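Local atomic coordinates of putative sugar ABC transporter (Yersinia enterocolitica subsp. enterocolitica 8081, PDB entry 5ULB), a protein that probably serves as the periplasmic solute-binding component of an ABC importer for methylthioribose-like sugars, and here holds both anomers of a selenium analogue, 5-Se-methyl-5-seleno-D-ribofuranose. Residues Gln19-Ile25 and Gly49-Phe55; Gly116-Thr120 and Leu272-Lys276; Ile239-Leu244 and Val305-Leu310. One frame throughout, in Å; residues are numbered along the deposited sequence.

Contact 1 of 3, residues Gln19-Ile25 and Gly49-Phe55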
ATOM      1  N   GLN A  19      28.708  -1.586   4.848  1.00 17.12           N
ATOM      2  CA  GLN A  19      27.456  -1.766   4.162  1.00 15.65           C
ATOM      3  C   GLN A  19      26.809  -0.413   3.910  1.00 13.44           C
ATOM      4  O   GLN A  19      26.814   0.507   4.728  1.00 15.31           O
ATOM      5  CB  GLN A  19      26.381  -2.639   4.933  1.00 19.37           C
ATOM      6  CG  GLN A  19      26.726  -4.046   5.068  1.00 23.89           C
ATOM      7  CD  GLN A  19      25.488  -4.652   5.702  1.00 22.32           C
ATOM      8  OE1 GLN A  19      25.332  -4.445   6.893  1.00 23.84           O
ATOM      9  NE2 GLN A  19      24.625  -5.333   4.939  1.00 25.66           N
ATOM     10  N   ILE A  20      26.168  -0.329   2.732  1.00 13.05           N
ATOM     11  CA  ILE A  20      25.196   0.745   2.491  1.00 12.18           C
ATOM     12  C   ILE A  20      24.044   0.551   3.481  1.00 11.56           C
ATOM     13  O   ILE A  20      23.552  -0.567   3.625  1.00 14.33           O
ATOM     14  CB  ILE A  20      24.749   0.700   1.046  1.00 14.00           C
ATOM     15  CG1 ILE A  20      25.885   1.041   0.048  1.00 21.72           C
ATOM     16  CG2 ILE A  20      23.501   1.551   0.812  1.00 15.55           C
ATOM     17  CD1 ILE A  20      26.281   2.393   0.052  1.00 24.94           C
ATOM     18  N   LYS A  21      23.609   1.648   4.117  1.00 11.78           N
ATOM     19  CA  LYS A  21      22.555   1.577   5.128  1.00 11.66           C
ATOM     20  C   LYS A  21      21.354   2.403   4.697  1.00 10.51           C
ATOM     21  O   LYS A  21      21.521   3.599   4.333  1.00 11.31           O
ATOM     22  CB  LYS A  21      23.096   2.025   6.486  1.00 16.81           C
ATOM     23  CG  LYS A  21      24.345   1.288   6.876  1.00 20.99           C
ATOM     24  CD  LYS A  21      25.135   1.804   8.042  1.00 27.18           C
ATOM     25  CE  LYS A  21      26.359   0.880   8.188  1.00 37.95           C
ATOM     26  NZ  LYS A  21      27.453   1.100   7.179  1.00 34.82           N
ATOM     27  N   ILE A  22      20.171   1.797   4.765  1.00 10.96           N
ATOM     28  CA  ILE A  22      18.925   2.407   4.374  1.00 10.52           C
ATOM     29  C   ILE A  22      17.963   2.426   5.582  1.00 10.23           C
ATOM     30  O   ILE A  22      17.826   1.393   6.260  1.00 12.67           O
ATOM     31  CB  ILE A  22      18.246   1.616   3.228  1.00 11.04           C
ATOM     32  CG1 ILE A  22      19.223   1.371   2.092  1.00 12.74           C
ATOM     33  CG2 ILE A  22      16.982   2.297   2.753  1.00 12.44           C
ATOM     34  CD1 ILE A  22      19.815   2.514   1.375  1.00 14.10           C
ATOM     35  N   ALA A  23      17.335   3.556   5.801  1.00 10.10           N
ATOM     36  CA  ALA A  23      16.273   3.660   6.838  1.00  9.72           C
ATOM     37  C   ALA A  23      14.919   3.730   6.105  1.00 10.66           C
ATOM     38  O   ALA A  23      14.768   4.565   5.177  1.00 11.73           O
ATOM     39  CB  ALA A  23      16.495   4.841   7.716  1.00 12.01           C
ATOM     40  N   VAL A  24      13.965   2.956   6.557  1.00  9.63           N
ATOM     41  CA  VAL A  24      12.595   3.037   6.055  1.00  9.51           C
ATOM     42  C   VAL A  24      11.681   3.480   7.185  1.00 10.13           C
ATOM     43  O   VAL A  24      11.682   2.820   8.271  1.00 11.69           O
ATOM     44  CB  VAL A  24      12.156   1.671   5.514  1.00 12.58           C
ATOM     45  CG1 VAL A  24      10.752   1.708   4.953  1.00 13.47           C
ATOM     46  CG2 VAL A  24      13.181   1.128   4.549  1.00 16.81           C
ATOM     47  N   ILE A  25      10.944   4.549   7.033  1.00 10.43           N
ATOM     48  CA  ILE A  25      10.038   5.073   8.060  1.00  9.50           C
ATOM     49  C   ILE A  25       8.667   5.101   7.405  1.00  8.23           C
ATOM     50  O   ILE A  25       8.449   5.820   6.415  1.00  9.74           O
ATOM     51  CB  ILE A  25      10.476   6.422   8.598  1.00 10.92           C
ATOM     52  CG1 ILE A  25      11.925   6.456   9.068  1.00 13.08           C
ATOM     53  CG2 ILE A  25       9.532   6.750   9.781  1.00 11.58           C
ATOM     54  CD1 ILE A  25      12.935   6.847   8.054  1.00 13.68           C
ATOM     55  N   GLY A  49      22.807  -6.456  -0.721  1.00 14.42           N
ATOM     56  CA  GLY A  49      23.821  -6.346   0.359  1.00 14.54           C
ATOM     57  C   GLY A  49      23.682  -5.168   1.258  1.00 13.13           C
ATOM     58  O   GLY A  49      24.638  -4.860   1.971  1.00 16.84           O
ATOM     59  N   PHE A  50      22.543  -4.505   1.236  1.00 12.74           N
ATOM     60  CA  PHE A  50      22.295  -3.319   2.046  1.00 12.43           C
ATOM     61  C   PHE A  50      21.783  -3.670   3.420  1.00 15.15           C
ATOM     62  O   PHE A  50      21.094  -4.683   3.589  1.00 17.58           O
ATOM     63  CB  PHE A  50      21.268  -2.428   1.380  1.00 13.54           C
ATOM     64  CG  PHE A  50      21.656  -1.790   0.057  1.00 13.71           C
ATOM     65  CD1 PHE A  50      22.835  -1.969  -0.569  1.00 13.93           C
ATOM     66  CD2 PHE A  50      20.718  -0.985  -0.561  1.00 15.15           C
ATOM     67  CE1 PHE A  50      23.102  -1.318  -1.808  1.00 15.54           C
ATOM     68  CE2 PHE A  50      20.944  -0.379  -1.752  1.00 16.35           C
ATOM     69  CZ  PHE A  50      22.126  -0.512  -2.402  1.00 16.41           C
ATOM     70  N   LYS A  51      22.126  -2.883   4.422  1.00 12.76           N
ATOM     71  CA  LYS A  51      21.472  -2.987   5.755  1.00 12.69           C
ATOM     72  C   LYS A  51      20.211  -2.135   5.651  1.00 12.22           C
ATOM     73  O   LYS A  51      20.265  -0.987   5.240  1.00 14.50           O
ATOM     74  CB  LYS A  51      22.400  -2.443   6.784  1.00 14.90           C
ATOM     75  CG  LYS A  51      21.826  -2.385   8.195  1.00 16.85           C
ATOM     76  CD  LYS A  51      22.844  -2.070   9.267  1.00 19.50           C
ATOM     77  CE  LYS A  51      22.361  -1.935  10.709  1.00 23.63           C
ATOM     78  NZ  LYS A  51      21.369  -2.870  11.145  1.00 29.69           N
ATOM     79  N   VAL A  52      19.069  -2.676   6.034  1.00 11.86           N
ATOM     80  CA  VAL A  52      17.786  -1.986   5.970  1.00 12.32           C
ATOM     81  C   VAL A  52      17.238  -1.966   7.421  1.00 11.89           C
ATOM     82  O   VAL A  52      16.963  -3.023   7.986  1.00 14.59           O
ATOM     83  CB  VAL A  52      16.792  -2.667   5.069  1.00 14.53           C
ATOM     84  CG1 VAL A  52      15.424  -1.975   5.127  1.00 15.57           C
ATOM     85  CG2 VAL A  52      17.327  -2.723   3.650  1.00 16.70           C
ATOM     86  N   ASP A  53      17.039  -0.766   7.937  1.00 11.20           N
ATOM     87  CA  ASP A  53      16.490  -0.536   9.257  1.00 10.05           C
ATOM     88  C   ASP A  53      15.090   0.046   9.081  1.00 10.20           C
ATOM     89  O   ASP A  53      14.966   1.103   8.474  1.00 11.99           O
ATOM     90  CB  ASP A  53      17.373   0.439  10.070  1.00 12.36           C
ATOM     91  CG  ASP A  53      18.732  -0.131  10.464  1.00 16.06           C
ATOM     92  OD1 ASP A  53      18.897  -1.354  10.476  1.00 18.50           O
ATOM     93  OD2 ASP A  53      19.624   0.703  10.824  1.00 18.38           O
ATOM     94  N   THR A  54      14.101  -0.554   9.636  1.00 13.29           N
ATOM     95  CA  THR A  54      12.701  -0.199   9.496  1.00 11.45           C
ATOM     96  C   THR A  54      12.082   0.353  10.787  1.00 11.26           C
ATOM     97  O   THR A  54      12.385  -0.099  11.875  1.00 11.28           O
ATOM     98  CB  THR A  54      11.820  -1.330   8.903  1.00 14.02           C
ATOM     99  OG1 THR A  54      11.793  -2.415   9.795  1.00 17.19           O
ATOM    100  CG2 THR A  54      12.383  -1.848   7.609  1.00 16.51           C
ATOM    101  N   PHE A  55      11.185   1.326  10.618  1.00 10.18           N
ATOM    102  CA  PHE A  55      10.613   2.082  11.745  1.00 10.47           C
ATOM    103  C   PHE A  55       9.135   2.346  11.381  1.00  9.94           C
ATOM    104  O   PHE A  55       8.835   2.820  10.268  1.00 12.77           O
ATOM    105  CB  PHE A  55      11.321   3.410  11.949  1.00 11.92           C
ATOM    106  CG  PHE A  55      12.763   3.267  12.204  1.00 10.94           C
ATOM    107  CD1 PHE A  55      13.229   3.055  13.494  1.00 13.76           C
ATOM    108  CD2 PHE A  55      13.699   3.309  11.142  1.00 12.45           C
ATOM    109  CE1 PHE A  55      14.660   2.944  13.712  1.00 14.50           C
ATOM    110  CE2 PHE A  55      15.029   3.222  11.345  1.00 12.63           C
ATOM    111  CZ  PHE A  55      15.482   2.962  12.665  1.00 13.55           C
TER
HETATM  112  O   HOH W   1      26.574  -2.437   0.846  1.00 24.13           O
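Five backbone hydrogen bonds join Gln19-Ile25 to Gly49-Phe55, each with N and O 2.8 Å apart: Lys51 N to Ile20 O, Ile22 N to Lys51 O, Asp53 N to Ile22 O, Val24 N to Asp53 O and Phe55 N to Val24 O. Each of Ile22 and Val24 bonds through both N and O to residues flanking its partner, the pattern of a parallel pair; the axes of strand segments 21-25 and 51-55 approach to 4.7 Å, with directions 19° from parallel. At the open end, Gln19 NE2 reaches Gly49 O at 3.0 Å, and water 1 bridges Ile20 N (2.9 Å) to Gly49 O (3.3 Å). Gly49, at positive phi, closes the preceding helix in a Schellman motif. Along the second strand Lys51 NZ forms a salt bridge with Asp53 OD1 at 3.0 Å, while Asp53 OD2 bonds to Tyr76 OH.

The packing differs between the two faces. With Ile22 and Val24, Phe50 and Val52 form an apolar surface: Val24 CG2 lies 3.9 Å from Val52 CG1, and Ile20 CG2 sits 3.7 Å from the Phe50 ring centroid, 6° off its normal, a CH-pi contact. On the other face Phe55 turns its ring edge to Ala23, CE2 to CB 4.2 Å.

Helix 32-48 connects the strands in a beta-alpha-beta crossover and packs on Val24 and Val52, while helix 262-278 covers Ile22 and Phe50. Helix 61-73 lies against Ala23 and Ile25 on the opposite face; strand 78-82 bonds to the far side of 21-26, and 51-56 is an edge strand of the sheet within this chain.

Contact 2 of 3, residues Gly116-Thr120 and Leu272-Lys276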
ATOM      1  N   GLY A 116      16.142  15.382  -7.118  1.00 18.51           N
ATOM      2  CA  GLY A 116      16.647  14.189  -6.526  1.00 17.84           C
ATOM      3  C   GLY A 116      15.699  13.248  -5.902  1.00 13.27           C
ATOM      4  O   GLY A 116      16.045  12.054  -5.705  1.00 15.68           O
ATOM      5  N   LEU A 117      14.468  13.716  -5.671  1.00 13.43           N
ATOM      6  CA  LEU A 117      13.408  12.881  -5.084  1.00 13.48           C
ATOM      7  C   LEU A 117      12.693  12.110  -6.204  1.00 11.84           C
ATOM      8  O   LEU A 117      12.421  12.680  -7.248  1.00 15.84           O
ATOM      9  CB  LEU A 117      12.425  13.814  -4.361  1.00 12.93           C
ATOM     10  CG  LEU A 117      11.262  13.074  -3.721  1.00 14.36           C
ATOM     11  CD1 LEU A 117      11.687  12.098  -2.636  1.00 12.94           C
ATOM     12  CD2 LEU A 117      10.293  14.091  -3.183  1.00 14.48           C
ATOM     13  N   THR A 118      12.374  10.848  -5.917  1.00 11.04           N
ATOM     14  CA  THR A 118      11.290  10.227  -6.625  1.00 10.54           C
ATOM     15  C   THR A 118      10.088  10.096  -5.719  1.00 10.59           C
ATOM     16  O   THR A 118      10.213   9.543  -4.611  1.00 11.57           O
ATOM     17  CB  THR A 118      11.666   8.823  -7.198  1.00 11.34           C
ATOM     18  OG1 THR A 118      12.834   8.903  -7.982  1.00 12.64           O
ATOM     19  CG2 THR A 118      10.530   8.185  -7.968  1.00 12.81           C
ATOM     20  N   VAL A 119       8.878  10.482  -6.204  1.00 10.54           N
ATOM     21  CA  VAL A 119       7.653  10.261  -5.524  0.57 10.10           C
ATOM     22  C   VAL A 119       6.927   9.104  -6.164  1.00 10.60           C
ATOM     23  O   VAL A 119       6.782   9.056  -7.399  1.00 14.15           O
ATOM     24  CB  VAL A 119       6.769  11.507  -5.443  0.57 12.53           C
ATOM     25  CG1 VAL A 119       7.486  12.670  -4.746  0.57 14.47           C
ATOM     26  CG2 VAL A 119       6.269  11.930  -6.792  0.57 13.83           C
ATOM     27  N   THR A 120       6.491   8.137  -5.373  1.00 11.19           N
ATOM     28  CA  THR A 120       5.815   7.001  -5.871  1.00 10.41           C
ATOM     29  C   THR A 120       4.444   6.855  -5.258  1.00 10.44           C
ATOM     30  O   THR A 120       4.201   7.301  -4.131  1.00 10.54           O
ATOM     31  CB  THR A 120       6.616   5.698  -5.723  1.00 10.92           C
ATOM     32  OG1 THR A 120       6.618   5.202  -4.382  1.00 11.55           O
ATOM     33  CG2 THR A 120       8.094   5.788  -6.202  1.00 12.17           C
ATOM     34  N   LEU A 272      14.977   2.220  -6.484  1.00 10.16           N
ATOM     35  CA  LEU A 272      15.154   3.637  -6.752  1.00 10.30           C
ATOM     36  C   LEU A 272      16.262   4.280  -5.917  1.00 11.53           C
ATOM     37  O   LEU A 272      17.074   4.989  -6.427  1.00 12.04           O
ATOM     38  CB  LEU A 272      13.815   4.396  -6.616  1.00  9.30           C
ATOM     39  CG  LEU A 272      12.804   4.113  -7.744  1.00 11.00           C
ATOM     40  CD1 LEU A 272      11.399   4.465  -7.278  1.00 12.53           C
ATOM     41  CD2 LEU A 272      13.204   4.958  -8.939  1.00 12.67           C
ATOM     42  N   VAL A 273      16.238   3.964  -4.604  1.00 10.55           N
ATOM     43  CA  VAL A 273      17.334   4.471  -3.758  1.00 11.22           C
ATOM     44  C   VAL A 273      18.667   3.917  -4.127  1.00 11.02           C
ATOM     45  O   VAL A 273      19.663   4.639  -4.140  1.00 11.17           O
ATOM     46  CB  VAL A 273      16.964   4.234  -2.293  1.00 12.46           C
ATOM     47  CG1 VAL A 273      18.123   4.541  -1.380  1.00 15.97           C
ATOM     48  CG2 VAL A 273      15.818   5.078  -1.898  1.00 12.77           C
ATOM     49  N   ALA A 274      18.752   2.621  -4.486  1.00 10.19           N
ATOM     50  CA  ALA A 274      19.971   2.070  -4.958  1.00 10.63           C
ATOM     51  C   ALA A 274      20.550   2.797  -6.181  1.00 10.76           C
ATOM     52  O   ALA A 274      21.732   3.089  -6.244  1.00 12.04           O
ATOM     53  CB  ALA A 274      19.797   0.607  -5.250  1.00 12.10           C
ATOM     54  N   LYS A 275      19.678   3.054  -7.157  1.00 10.72           N
ATOM     55  CA  LYS A 275      20.118   3.804  -8.356  1.00 11.14           C
ATOM     56  C   LYS A 275      20.577   5.199  -7.953  1.00 10.74           C
ATOM     57  O   LYS A 275      21.556   5.681  -8.567  1.00 12.47           O
ATOM     58  CB  LYS A 275      18.967   3.840  -9.350  1.00 11.45           C
ATOM     59  CG  LYS A 275      18.692   2.535 -10.033  1.00 14.03           C
ATOM     60  CD  LYS A 275      17.538   2.591 -11.035  1.00 16.03           C
ATOM     61  CE  LYS A 275      17.778   3.504 -12.214  1.00 20.69           C
ATOM     62  NZ  LYS A 275      18.678   2.959 -13.136  1.00 21.97           N
ATOM     63  N   LYS A 276      19.849   5.892  -7.090  1.00 11.11           N
ATOM     64  CA  LYS A 276      20.276   7.218  -6.686  1.00 10.76           C
ATOM     65  C   LYS A 276      21.659   7.181  -6.036  1.00 13.25           C
ATOM     66  O   LYS A 276      22.524   8.010  -6.360  1.00 14.54           O
ATOM     67  CB  LYS A 276      19.284   7.821  -5.708  1.00 11.85           C
ATOM     68  CG  LYS A 276      17.907   8.145  -6.381  1.00 11.58           C
ATOM     69  CD  LYS A 276      16.825   8.397  -5.369  1.00 12.43           C
ATOM     70  CE  LYS A 276      15.405   8.491  -5.971  1.00 12.40           C
ATOM     71  NZ  LYS A 276      15.324   9.609  -6.941  1.00 12.26           N
TER
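Hydrogen bonding converges on one ammonium group. Lys276 NZ donates to Gly116 O and to Thr118 OG1, both at 2.8 Å, and also bonds to Thr282 OG1; Thr118 OG1 has a further partner in Pro283 O. The lysine extends through t values of chi2 and chi3 before chi4 turns to -61° (m), bringing NZ to the turn that leads into strand 118-122. Gly116, at phi 93° and psi -14°, has backbone angles that call for glycine, since a CB there would be jammed against the carbonyl O of the preceding residue.

Strand 118-120 and helix 272-276 run nearly antiparallel, at 174°, with their axes 11.1 Å apart at closest approach and 202 Å² buried between the two segments. This is a helix lying on a face of the sheet of one lobe, as in the alpha/beta lobes of periplasmic binding proteins.

Apolar contact is confined to Leu272, whose CD1 meets Thr118 CG2 at 3.9 Å and Thr120 CG2 at 3.7 Å. These alternate strand residues direct their CA-to-CB bonds toward the helix, whereas Leu117 and Val119 point away. Thr120 OG1 bonds instead to Val105 O and Asn269 ND2.

Contact 3 of 3, residues Ile239-Leu244 and Val305-Leu310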
ATOM      1  N   ILE A 239      -4.554  -6.233  -1.114  1.00  9.53           N
ATOM      2  CA  ILE A 239      -4.641  -7.659  -0.936  1.00  9.92           C
ATOM      3  C   ILE A 239      -3.587  -8.105   0.042  1.00 10.58           C
ATOM      4  O   ILE A 239      -2.571  -7.460   0.269  1.00 11.46           O
ATOM      5  CB  ILE A 239      -4.399  -8.429  -2.298  1.00 11.61           C
ATOM      6  CG1 ILE A 239      -4.915  -9.839  -2.318  1.00 13.30           C
ATOM      7  CG2 ILE A 239      -2.962  -8.330  -2.768  1.00 13.65           C
ATOM      8  CD1 ILE A 239      -6.414  -9.934  -2.147  1.00 14.18           C
ATOM      9  N   SER A 240      -3.843  -9.238   0.695  1.00  9.23           N
ATOM     10  CA  SER A 240      -2.970  -9.856   1.660  1.00 10.61           C
ATOM     11  C   SER A 240      -3.350 -11.323   1.724  1.00 11.07           C
ATOM     12  O   SER A 240      -4.423 -11.725   1.247  1.00 11.42           O
ATOM     13  CB  SER A 240      -3.079  -9.148   3.053  1.00 11.55           C
ATOM     14  OG  SER A 240      -4.330  -9.489   3.615  1.00 15.97           O
ATOM     15  N   ASN A 241      -2.541 -12.142   2.420  1.00 11.38           N
ATOM     16  CA  ASN A 241      -2.857 -13.549   2.541  1.00 12.84           C
ATOM     17  C   ASN A 241      -4.186 -13.712   3.223  1.00 12.90           C
ATOM     18  O   ASN A 241      -4.981 -14.600   2.806  1.00 14.26           O
ATOM     19  CB  ASN A 241      -1.777 -14.288   3.312  1.00 14.89           C
ATOM     20  CG  ASN A 241      -0.473 -14.409   2.579  1.00 16.92           C
ATOM     21  OD1 ASN A 241      -0.356 -14.201   1.332  1.00 20.61           O
ATOM     22  ND2 ASN A 241       0.570 -14.784   3.343  1.00 22.90           N
ATOM     23  N   GLN A 242      -4.465 -12.981   4.273  1.00 12.03           N
ATOM     24  CA  GLN A 242      -5.740 -13.057   4.976  0.53 13.72           C
ATOM     25  C   GLN A 242      -6.915 -12.826   4.047  1.00 12.41           C
ATOM     26  O   GLN A 242      -7.875 -13.559   4.061  1.00 13.61           O
ATOM     27  CB  GLN A 242      -5.778 -12.065   6.171  0.53 17.53           C
ATOM     28  CG  GLN A 242      -7.069 -12.149   6.996  0.53 21.71           C
ATOM     29  CD  GLN A 242      -7.243 -11.115   8.148  0.53 23.91           C
ATOM     30  OE1 GLN A 242      -6.339 -10.376   8.431  0.53 30.39           O
ATOM     31  NE2 GLN A 242      -8.395 -11.085   8.775  0.53 21.04           N
ATOM     32  N   ASP A 243      -6.811 -11.797   3.228  1.00 12.48           N
ATOM     33  CA  ASP A 243      -7.974 -11.469   2.367  1.00 11.54           C
ATOM     34  C   ASP A 243      -8.282 -12.614   1.443  1.00 10.63           C
ATOM     35  O   ASP A 243      -9.451 -12.889   1.157  1.00 12.20           O
ATOM     36  CB  ASP A 243      -7.646 -10.199   1.468  1.00 11.37           C
ATOM     37  CG  ASP A 243      -7.242  -9.026   2.175  1.00 12.82           C
ATOM     38  OD1 ASP A 243      -7.390  -8.872   3.393  1.00 13.87           O
ATOM     39  OD2 ASP A 243      -6.686  -8.097   1.464  1.00 14.99           O
ATOM     40  N   LEU A 244      -7.224 -13.221   0.867  1.00 11.57           N
ATOM     41  CA  LEU A 244      -7.443 -14.379  -0.019  1.00 10.80           C
ATOM     42  C   LEU A 244      -8.162 -15.496   0.707  1.00 12.36           C
ATOM     43  O   LEU A 244      -9.047 -16.164   0.123  1.00 13.80           O
ATOM     44  CB  LEU A 244      -6.131 -14.816  -0.591  1.00 12.60           C
ATOM     45  CG  LEU A 244      -5.421 -13.754  -1.456  1.00 12.05           C
ATOM     46  CD1 LEU A 244      -4.018 -14.157  -1.742  1.00 13.94           C
ATOM     47  CD2 LEU A 244      -6.190 -13.501  -2.801  1.00 14.30           C
ATOM     48  N   VAL A 305      -4.467 -20.013  -1.480  1.00 23.14           N
ATOM     49  CA  VAL A 305      -3.500 -19.310  -2.287  1.00 22.21           C
ATOM     50  C   VAL A 305      -2.976 -18.108  -1.465  1.00 19.19           C
ATOM     51  O   VAL A 305      -3.762 -17.404  -0.799  1.00 21.32           O
ATOM     52  CB  VAL A 305      -4.186 -18.740  -3.514  1.00 25.07           C
ATOM     53  CG1 VAL A 305      -3.195 -17.984  -4.472  1.00 29.14           C
ATOM     54  CG2 VAL A 305      -4.966 -19.797  -4.196  1.00 35.76           C
ATOM     55  N   ASN A 306      -1.649 -17.925  -1.424  1.00 21.49           N
ATOM     56  CA  ASN A 306      -1.061 -16.734  -0.842  1.00 18.29           C
ATOM     57  C   ASN A 306      -0.756 -15.701  -1.914  1.00 16.87           C
ATOM     58  O   ASN A 306      -0.855 -15.944  -3.094  1.00 17.21           O
ATOM     59  CB  ASN A 306       0.160 -17.091   0.007  1.00 22.37           C
ATOM     60  CG  ASN A 306       1.168 -17.833  -0.700  1.00 31.86           C
ATOM     61  OD1 ASN A 306       1.381 -17.654  -1.931  1.00 37.23           O
ATOM     62  ND2 ASN A 306       2.013 -18.601   0.169  1.00 41.48           N
ATOM     63  N   VAL A 307      -0.391 -14.515  -1.486  1.00 12.82           N
ATOM     64  CA  VAL A 307      -0.117 -13.416  -2.457  1.00 13.31           C
ATOM     65  C   VAL A 307       0.956 -13.812  -3.413  1.00 16.06           C
ATOM     66  O   VAL A 307       0.842 -13.558  -4.593  1.00 18.51           O
ATOM     67  CB  VAL A 307       0.172 -12.106  -1.698  1.00 13.22           C
ATOM     68  CG1 VAL A 307       0.584 -10.992  -2.620  1.00 14.79           C
ATOM     69  CG2 VAL A 307      -0.984 -11.678  -0.875  1.00 14.11           C
ATOM     70  N   SER A 308       2.027 -14.468  -2.997  1.00 18.04           N
ATOM     71  CA  SER A 308       3.140 -14.884  -3.888  1.00 23.89           C
ATOM     72  C   SER A 308       2.581 -15.827  -4.984  1.00 31.64           C
ATOM     73  O   SER A 308       2.953 -15.693  -6.169  1.00 75.63           O
ATOM     74  CB  SER A 308       4.337 -15.487  -3.041  1.00 31.77           C
ATOM     75  OG  SER A 308       3.879 -16.457  -2.111  1.00 38.82           O
ATOM     76  N   GLY A 309       1.655 -16.665  -4.593  1.00 19.20           N
ATOM     77  CA  GLY A 309       1.029 -17.609  -5.468  1.00 20.43           C
ATOM     78  C   GLY A 309       0.098 -17.056  -6.541  1.00 18.65           C
ATOM     79  O   GLY A 309      -0.356 -17.780  -7.433  1.00 23.11           O
ATOM     80  N   LEU A 310      -0.309 -15.841  -6.361  1.00 17.16           N
ATOM     81  CA  LEU A 310      -1.243 -15.207  -7.299  1.00 15.41           C
ATOM     82  C   LEU A 310      -0.634 -15.129  -8.726  1.00 16.99           C
ATOM     83  O   LEU A 310      -1.362 -15.098  -9.691  1.00 17.68           O
ATOM     84  CB  LEU A 310      -1.643 -13.811  -6.882  1.00 15.35           C
ATOM     85  CG  LEU A 310      -2.583 -13.714  -5.751  1.00 15.29           C
ATOM     86  CD1 LEU A 310      -2.758 -12.239  -5.313  1.00 16.21           C
ATOM     87  CD2 LEU A 310      -3.952 -14.391  -6.074  1.00 17.52           C
TER
HETATM   88  O   HOH W   2       2.662 -14.356   0.060  1.00 25.58           O
HETATM   89  O   HOH W   3      -3.979 -16.928   1.884  1.00 29.95           O
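Leu244 reaches across from the first turn of helix 241-248 and covers the backbone of the opposite segment: its CD1 lies 3.4 Å from Val305 O and 3.6 Å from Asn306 C. The same methyl is 4.0 Å from Val307 CG2, while CD2 meets Leu310 CD2 at 4.1 Å. Ile239 widens this apolar patch more loosely, CG2 to Val307 CG2 at 4.3 Å and CG1 to Leu310 CD1 at 4.4 Å; Trp317 packs against both Ile239 and Leu310.

One direct hydrogen bond crosses the interface: Val307 N donates to Asn241 OD1 at 2.8 Å with a nearly straight angle of 171°. Water 2 adds a second route, 3.3 Å from Asn241 OD1 and 3.1 Å from Ser308 N. Water 3 stands 2.7 Å from both Asn241 O and Val305 O.

Each segment also has its own side-chain cap or turn. Asn306 OD1 accepts from Gly309 N at 2.9 Å and from Ser308 OG at 2.8 Å, the first bond defining an Asx motif at the start of 307-310, which have helical phi/psi without the regular helix bonds. Ser240 is the N-cap of helix 241-248, its OG accepting a weak bond from Asp243 N at 3.4 Å and also hydrogen-bonded to Asp32 OD2. The contact thus pairs a serine-capped helix start, just after strand 233-237 and the ligand-pocket residue Asp238, with an Asx motif in the segment that follows helix 295-299.

Contacts 1 and 2 belong to the same side of the molecule and touch directly, with centres 14 Å apart. Helix 262-278 joins them: Ala274 CB packs 3.8 Å from Phe50 CE2, and Val273 CG1 lies 3.8 Å from Ile22 CD1, while Leu272 and Lys276 face strand 118-122 of the same sheet. Contact 3 stands apart, its nearest atoms about 17 Å from contact 1 and about 16 Å from contact 2; its segments alternate along the chain with those of contact 2. None of the three contributes a residue that lines the sugar pocket; they lie behind it: the side chains of Thr120 and Ile239 are each about 9 Å from the bound beta anomer, and that of Val24 about 12 Å.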